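Local coordinates for protein agglutinin (Narcissus pseudonarcissus, PDB 3DZW) that binds mannose-containing glycans as a four-chain lectin of daffodil, here with mannose-alpha1,3-mannose in its sugar pockets, at residues N2-E14 / R51-V63. Numbering follows the deposited sequence.
With MAN (alpha-D-mannopyranose), chain E; MAN (alpha-D-mannopyranose), chain B.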
loop_
_atom_site.group_PDB
_atom_site.type_symbol
_atom_site.label_atom_id
_atom_site.label_comp_id
_atom_site.label_asym_id
_atom_site.label_seq_id
_atom_site.Cartn_x
_atom_site.Cartn_y
_atom_site.Cartn_z
ATOM N N ASN A 2 -5.335 -4.508 4.434
ATOM C CA ASN A 2 -5.074 -4.762 5.863
ATOM C C ASN A 2 -6.366 -4.897 6.692
ATOM O O ASN A 2 -6.300 -5.143 7.905
ATOM C CB ASN A 2 -4.150 -3.673 6.487
ATOM C CG ASN A 2 -4.749 -2.263 6.425
ATOM O OD1 ASN A 2 -5.652 -1.986 5.631
ATOM N ND2 ASN A 2 -4.221 -1.364 7.248
ATOM N N ILE A 3 -7.545 -4.749 6.032
ATOM C CA ILE A 3 -8.846 -4.828 6.729
ATOM C C ILE A 3 -9.858 -5.761 6.076
ATOM O O ILE A 3 -10.007 -5.783 4.830
ATOM C CB ILE A 3 -9.531 -3.414 6.822
ATOM C CG1 ILE A 3 -8.623 -2.401 7.497
ATOM C CG2 ILE A 3 -10.904 -3.500 7.554
ATOM C CD1 ILE A 3 -9.240 -0.975 7.560
ATOM N N LEU A 4 -10.536 -6.557 6.915
ATOM C CA LEU A 4 -11.608 -7.415 6.485
ATOM C C LEU A 4 -12.861 -6.768 7.114
ATOM O O LEU A 4 -13.035 -6.790 8.345
ATOM C CB LEU A 4 -11.435 -8.860 6.943
ATOM C CG LEU A 4 -12.530 -9.849 6.448
ATOM C CD1 LEU A 4 -12.509 -9.959 4.931
ATOM C CD2 LEU A 4 -12.383 -11.227 7.082
ATOM N N TYR A 5 -13.700 -6.156 6.272
ATOM C CA TYR A 5 -14.919 -5.452 6.742
ATOM C C TYR A 5 -16.065 -6.395 7.025
ATOM O O TYR A 5 -16.145 -7.475 6.432
ATOM C CB TYR A 5 -15.362 -4.397 5.706
ATOM C CG TYR A 5 -14.391 -3.239 5.526
ATOM C CD1 TYR A 5 -13.355 -3.307 4.604
ATOM C CD2 TYR A 5 -14.529 -2.070 6.275
ATOM C CE1 TYR A 5 -12.459 -2.229 4.438
ATOM C CE2 TYR A 5 -13.639 -0.994 6.120
ATOM C CZ TYR A 5 -12.617 -1.081 5.202
ATOM O OH TYR A 5 -11.748 -0.022 5.049
ATOM N N SER A 6 -16.962 -6.002 7.953
ATOM C CA SER A 6 -18.130 -6.839 8.263
ATOM C C SER A 6 -18.955 -6.991 6.990
ATOM O O SER A 6 -19.179 -6.005 6.251
ATOM C CB SER A 6 -18.966 -6.277 9.444
ATOM O OG SER A 6 -19.391 -4.943 9.224
ATOM N N GLY A 7 -19.382 -8.230 6.716
ATOM C CA GLY A 7 -20.136 -8.551 5.503
ATOM C C GLY A 7 -19.219 -9.127 4.399
ATOM O O GLY A 7 -19.701 -9.513 3.325
ATOM N N GLU A 8 -17.895 -9.172 4.670
ATOM C CA GLU A 8 -16.891 -9.714 3.708
ATOM C C GLU A 8 -16.321 -11.038 4.182
ATOM O O GLU A 8 -16.385 -11.369 5.383
ATOM C CB GLU A 8 -15.735 -8.731 3.484
ATOM C CG GLU A 8 -16.133 -7.386 2.853
ATOM C CD GLU A 8 -14.920 -6.469 2.586
ATOM O OE1 GLU A 8 -13.880 -6.611 3.283
ATOM O OE2 GLU A 8 -15.018 -5.599 1.691
ATOM N N THR A 9 -15.740 -11.787 3.244
ATOM C CA THR A 9 -15.150 -13.081 3.538
ATOM C C THR A 9 -13.825 -13.295 2.825
ATOM O O THR A 9 -13.541 -12.653 1.807
ATOM C CB THR A 9 -16.064 -14.238 3.084
ATOM O OG1 THR A 9 -16.235 -14.180 1.654
ATOM C CG2 THR A 9 -17.437 -14.179 3.773
ATOM N N LEU A 10 -13.009 -14.200 3.376
ATOM C CA LEU A 10 -11.761 -14.589 2.764
ATOM C C LEU A 10 -11.948 -16.010 2.265
ATOM O O LEU A 10 -12.224 -16.920 3.060
ATOM C CB LEU A 10 -10.568 -14.530 3.740
ATOM C CG LEU A 10 -10.088 -13.176 4.275
ATOM C CD1 LEU A 10 -8.912 -13.377 5.212
ATOM C CD2 LEU A 10 -9.703 -12.220 3.142
ATOM N N SER A 11 -11.837 -16.199 0.945
ATOM C CA SER A 11 -11.959 -17.512 0.328
ATOM C C SER A 11 -10.661 -18.274 0.534
ATOM O O SER A 11 -9.655 -17.677 0.939
ATOM C CB SER A 11 -12.263 -17.374 -1.169
ATOM O OG SER A 11 -13.435 -16.618 -1.391
ATOM N N PRO A 12 -10.659 -19.615 0.272
ATOM C CA PRO A 12 -9.415 -20.375 0.445
ATOM C C PRO A 12 -8.222 -19.741 -0.287
ATOM O O PRO A 12 -8.320 -19.398 -1.490
ATOM C CB PRO A 12 -9.755 -21.748 -0.155
ATOM C CG PRO A 12 -11.218 -21.874 0.009
ATOM C CD PRO A 12 -11.777 -20.488 -0.149
ATOM N N GLY A 13 -7.118 -19.564 0.435
ATOM C CA GLY A 13 -5.904 -18.972 -0.128
ATOM C C GLY A 13 -5.854 -17.440 -0.069
ATOM O O GLY A 13 -4.811 -16.852 -0.351
ATOM N N GLU A 14 -6.976 -16.791 0.301
ATOM C CA GLU A 14 -7.020 -15.301 0.389
ATOM C C GLU A 14 -6.445 -14.844 1.729
ATOM O O GLU A 14 -6.354 -15.640 2.677
ATOM C CB GLU A 14 -8.431 -14.766 0.128
ATOM C CG GLU A 14 -8.887 -15.048 -1.324
ATOM C CD GLU A 14 -10.211 -14.409 -1.685
ATOM O OE1 GLU A 14 -10.964 -14.023 -0.777
ATOM O OE2 GLU A 14 -10.503 -14.311 -2.902
ATOM N N ARG A 51 -10.610 -26.543 2.037
ATOM C CA ARG A 51 -11.251 -25.299 1.493
ATOM C C ARG A 51 -12.337 -24.626 2.403
ATOM O O ARG A 51 -13.526 -24.577 2.052
ATOM C CB ARG A 51 -11.833 -25.555 0.084
ATOM C CG ARG A 51 -10.780 -25.936 -0.955
ATOM C CD ARG A 51 -11.372 -26.024 -2.362
ATOM N NE ARG A 51 -11.958 -24.740 -2.798
ATOM C CZ ARG A 51 -11.271 -23.721 -3.351
ATOM N NH1 ARG A 51 -11.913 -22.610 -3.706
ATOM N NH2 ARG A 51 -9.946 -23.801 -3.547
ATOM N N CYS A 52 -11.895 -24.115 3.546
ATOM C CA CYS A 52 -12.755 -23.408 4.475
ATOM C C CYS A 52 -12.699 -21.926 4.136
ATOM O O CYS A 52 -11.810 -21.502 3.397
ATOM C CB CYS A 52 -12.285 -23.617 5.905
ATOM S SG CYS A 52 -12.412 -25.327 6.542
ATOM N N HIS A 53 -13.649 -21.129 4.660
ATOM C CA HIS A 53 -13.633 -19.669 4.424
ATOM C C HIS A 53 -13.802 -18.915 5.749
ATOM O O HIS A 53 -14.378 -19.444 6.704
ATOM C CB HIS A 53 -14.701 -19.226 3.394
ATOM C CG HIS A 53 -16.115 -19.280 3.901
ATOM N ND1 HIS A 53 -16.904 -20.403 3.797
ATOM C CD2 HIS A 53 -16.888 -18.332 4.492
ATOM C CE1 HIS A 53 -18.098 -20.151 4.308
ATOM N NE2 HIS A 53 -18.111 -18.902 4.739
ATOM N N LEU A 54 -13.272 -17.685 5.796
ATOM C CA LEU A 54 -13.346 -16.825 6.983
ATOM C C LEU A 54 -14.367 -15.735 6.770
ATOM O O LEU A 54 -14.368 -15.089 5.723
ATOM C CB LEU A 54 -11.984 -16.195 7.260
ATOM C CG LEU A 54 -11.877 -15.237 8.450
ATOM C CD1 LEU A 54 -12.160 -15.961 9.754
ATOM C CD2 LEU A 54 -10.499 -14.581 8.487
ATOM N N SER A 55 -15.226 -15.505 7.767
ATOM C CA SER A 55 -16.264 -14.477 7.663
ATOM C C SER A 55 -16.319 -13.501 8.850
ATOM O O SER A 55 -16.454 -13.919 10.006
ATOM C CB SER A 55 -17.642 -15.143 7.512
ATOM O OG SER A 55 -18.673 -14.164 7.441
ATOM N N MET A 56 -16.186 -12.198 8.546
ATOM C CA MET A 56 -16.324 -11.142 9.538
ATOM C C MET A 56 -17.794 -10.786 9.428
ATOM O O MET A 56 -18.218 -10.138 8.457
ATOM C CB MET A 56 -15.420 -9.969 9.224
ATOM C CG MET A 56 -15.503 -8.736 10.179
ATOM S SD MET A 56 -14.976 -8.977 11.906
ATOM C CE MET A 56 -16.373 -9.836 12.613
ATOM N N GLN A 57 -18.583 -11.226 10.406
ATOM C CA GLN A 57 -20.059 -11.039 10.383
ATOM C C GLN A 57 -20.576 -9.695 10.920
ATOM O O GLN A 57 -19.886 -8.999 11.691
ATOM C CB GLN A 57 -20.712 -12.197 11.149
ATOM C CG GLN A 57 -20.388 -13.557 10.534
ATOM C CD GLN A 57 -21.045 -14.725 11.238
ATOM O OE1 GLN A 57 -21.073 -15.832 10.704
ATOM N NE2 GLN A 57 -21.581 -14.490 12.439
ATOM N N SER A 58 -21.802 -9.347 10.509
ATOM C CA SER A 58 -22.448 -8.094 10.921
ATOM C C SER A 58 -22.858 -8.098 12.408
ATOM O O SER A 58 -23.221 -7.053 12.951
ATOM C CB SER A 58 -23.668 -7.802 10.036
ATOM O OG SER A 58 -24.617 -8.853 10.098
ATOM N N ASP A 59 -22.808 -9.276 13.056
ATOM C CA ASP A 59 -23.138 -9.385 14.483
ATOM C C ASP A 59 -21.844 -9.202 15.341
ATOM O O ASP A 59 -21.897 -9.224 16.567
ATOM C CB ASP A 59 -23.902 -10.712 14.828
ATOM C CG ASP A 59 -23.044 -11.993 14.639
ATOM O OD1 ASP A 59 -21.948 -11.927 14.055
ATOM O OD2 ASP A 59 -23.506 -13.079 15.093
ATOM N N GLY A 60 -20.687 -9.020 14.659
ATOM C CA GLY A 60 -19.395 -8.798 15.330
ATOM C C GLY A 60 -18.544 -10.043 15.563
ATOM O O GLY A 60 -17.436 -9.943 16.097
ATOM N N ASN A 61 -19.042 -11.208 15.142
ATOM C CA ASN A 61 -18.342 -12.455 15.340
ATOM C C ASN A 61 -17.457 -12.796 14.121
ATOM O O ASN A 61 -17.894 -12.643 12.976
ATOM C CB ASN A 61 -19.371 -13.576 15.609
ATOM C CG ASN A 61 -18.789 -14.773 16.431
ATOM O OD1 ASN A 61 -17.683 -14.707 16.980
ATOM N ND2 ASN A 61 -19.580 -15.837 16.546
ATOM N N LEU A 62 -16.205 -13.220 14.381
ATOM C CA LEU A 62 -15.253 -13.631 13.320
ATOM C C LEU A 62 -15.301 -15.135 13.314
ATOM O O LEU A 62 -14.945 -15.752 14.306
ATOM C CB LEU A 62 -13.851 -13.114 13.608
ATOM C CG LEU A 62 -12.740 -13.405 12.578
ATOM C CD1 LEU A 62 -13.046 -12.757 11.235
ATOM C CD2 LEU A 62 -11.386 -12.930 13.100
ATOM N N VAL A 63 -15.729 -15.747 12.191
ATOM C CA VAL A 63 -15.909 -17.218 12.141
ATOM C C VAL A 63 -15.307 -17.948 10.930
ATOM O O VAL A 63 -15.358 -17.455 9.802
ATOM C CB VAL A 63 -17.437 -17.555 12.155
ATOM C CG1 VAL A 63 -17.675 -19.068 12.272
ATOM C CG2 VAL A 63 -18.158 -16.807 13.286
HETATM C C1 MAN E . -22.829 -16.963 16.914
HETATM C C2 MAN E . -23.361 -16.428 15.503
HETATM C C3 MAN E . -23.413 -17.497 14.430
HETATM C C4 MAN E . -22.118 -18.308 14.409
HETATM C C5 MAN E . -21.815 -18.946 15.778
HETATM C C6 MAN E . -20.486 -19.677 15.761
HETATM O O1 MAN E . -23.832 -17.123 18.037
HETATM O O2 MAN E . -22.511 -15.396 15.096
HETATM O O3 MAN E . -23.599 -16.879 13.171
HETATM O O4 MAN E . -22.204 -19.328 13.432
HETATM O O5 MAN E . -21.728 -17.988 16.825
HETATM O O6 MAN E . -20.156 -20.085 17.082
HETATM C C1 MAN B . -24.882 -17.188 12.608
HETATM C C2 MAN B . -24.908 -16.678 11.171
HETATM C C3 MAN B . -25.016 -15.148 11.136
HETATM C C4 MAN B . -26.159 -14.678 12.010
HETATM C C5 MAN B . -26.006 -15.242 13.405
HETATM C C6 MAN B . -27.171 -14.807 14.300
HETATM O O2 MAN B . -25.996 -17.271 10.492
HETATM O O3 MAN B . -25.220 -14.694 9.816
HETATM O O4 MAN B . -26.148 -13.272 12.068
HETATM O O5 MAN B . -25.970 -16.654 13.341
HETATM O O6 MAN B . -27.048 -15.404 15.574
HETATM O O HOH W 1 -19.527 -11.948 6.009
#
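Pro12 lays its CG over the centre of one face of the Arg51 guanidinium, 3.8 Å above the plane. The two side chains cross at about a right angle; the arginine chain is bent about CG-CD (chi3 60°), with its CB and guanidinium both against Pro12 CG. The His53 ring is approached obliquely by Thr9 CG2, and the Tyr5 ring carries Ile3 CG2 over one face, with Glu8 OE1 in plane at its edge. Glu8 OE1 also accepts the backbone N of Tyr5, while OE2 forms a salt bridge with Lys90 of the second subunit. Strands 8-10 and 53-56 run antiparallel: Leu10 N donates to Leu54 O at 2.9 Å and Leu54 N to Leu10 O at 3.0 Å. The two leucine side chains lie side by side, CD1 of Leu10 3.8 Å from CD2 of Leu54, and Leu4 CD2 comes in against Leu54 CD2 and, at 3.9 Å, Met56 CB. In the type II turn from Tyr5 to Glu8, Gly7 N donates to Met56 O at 2.8 Å. Gln57 NE2 and the Asn61 backbone N, the latter in an Asx turn, reach Asp59 OD1 from opposite faces of its carboxylate, which should hold its rotation; Asp59 OD2 accepts from O2 of the chain E mannose at 2.5 Å. Gln57, Asp59 and Asn61 belong, with Tyr65, Pro71 and Ala74, to one mannose site of the beta-prism II fold of monocot mannose-binding lectins.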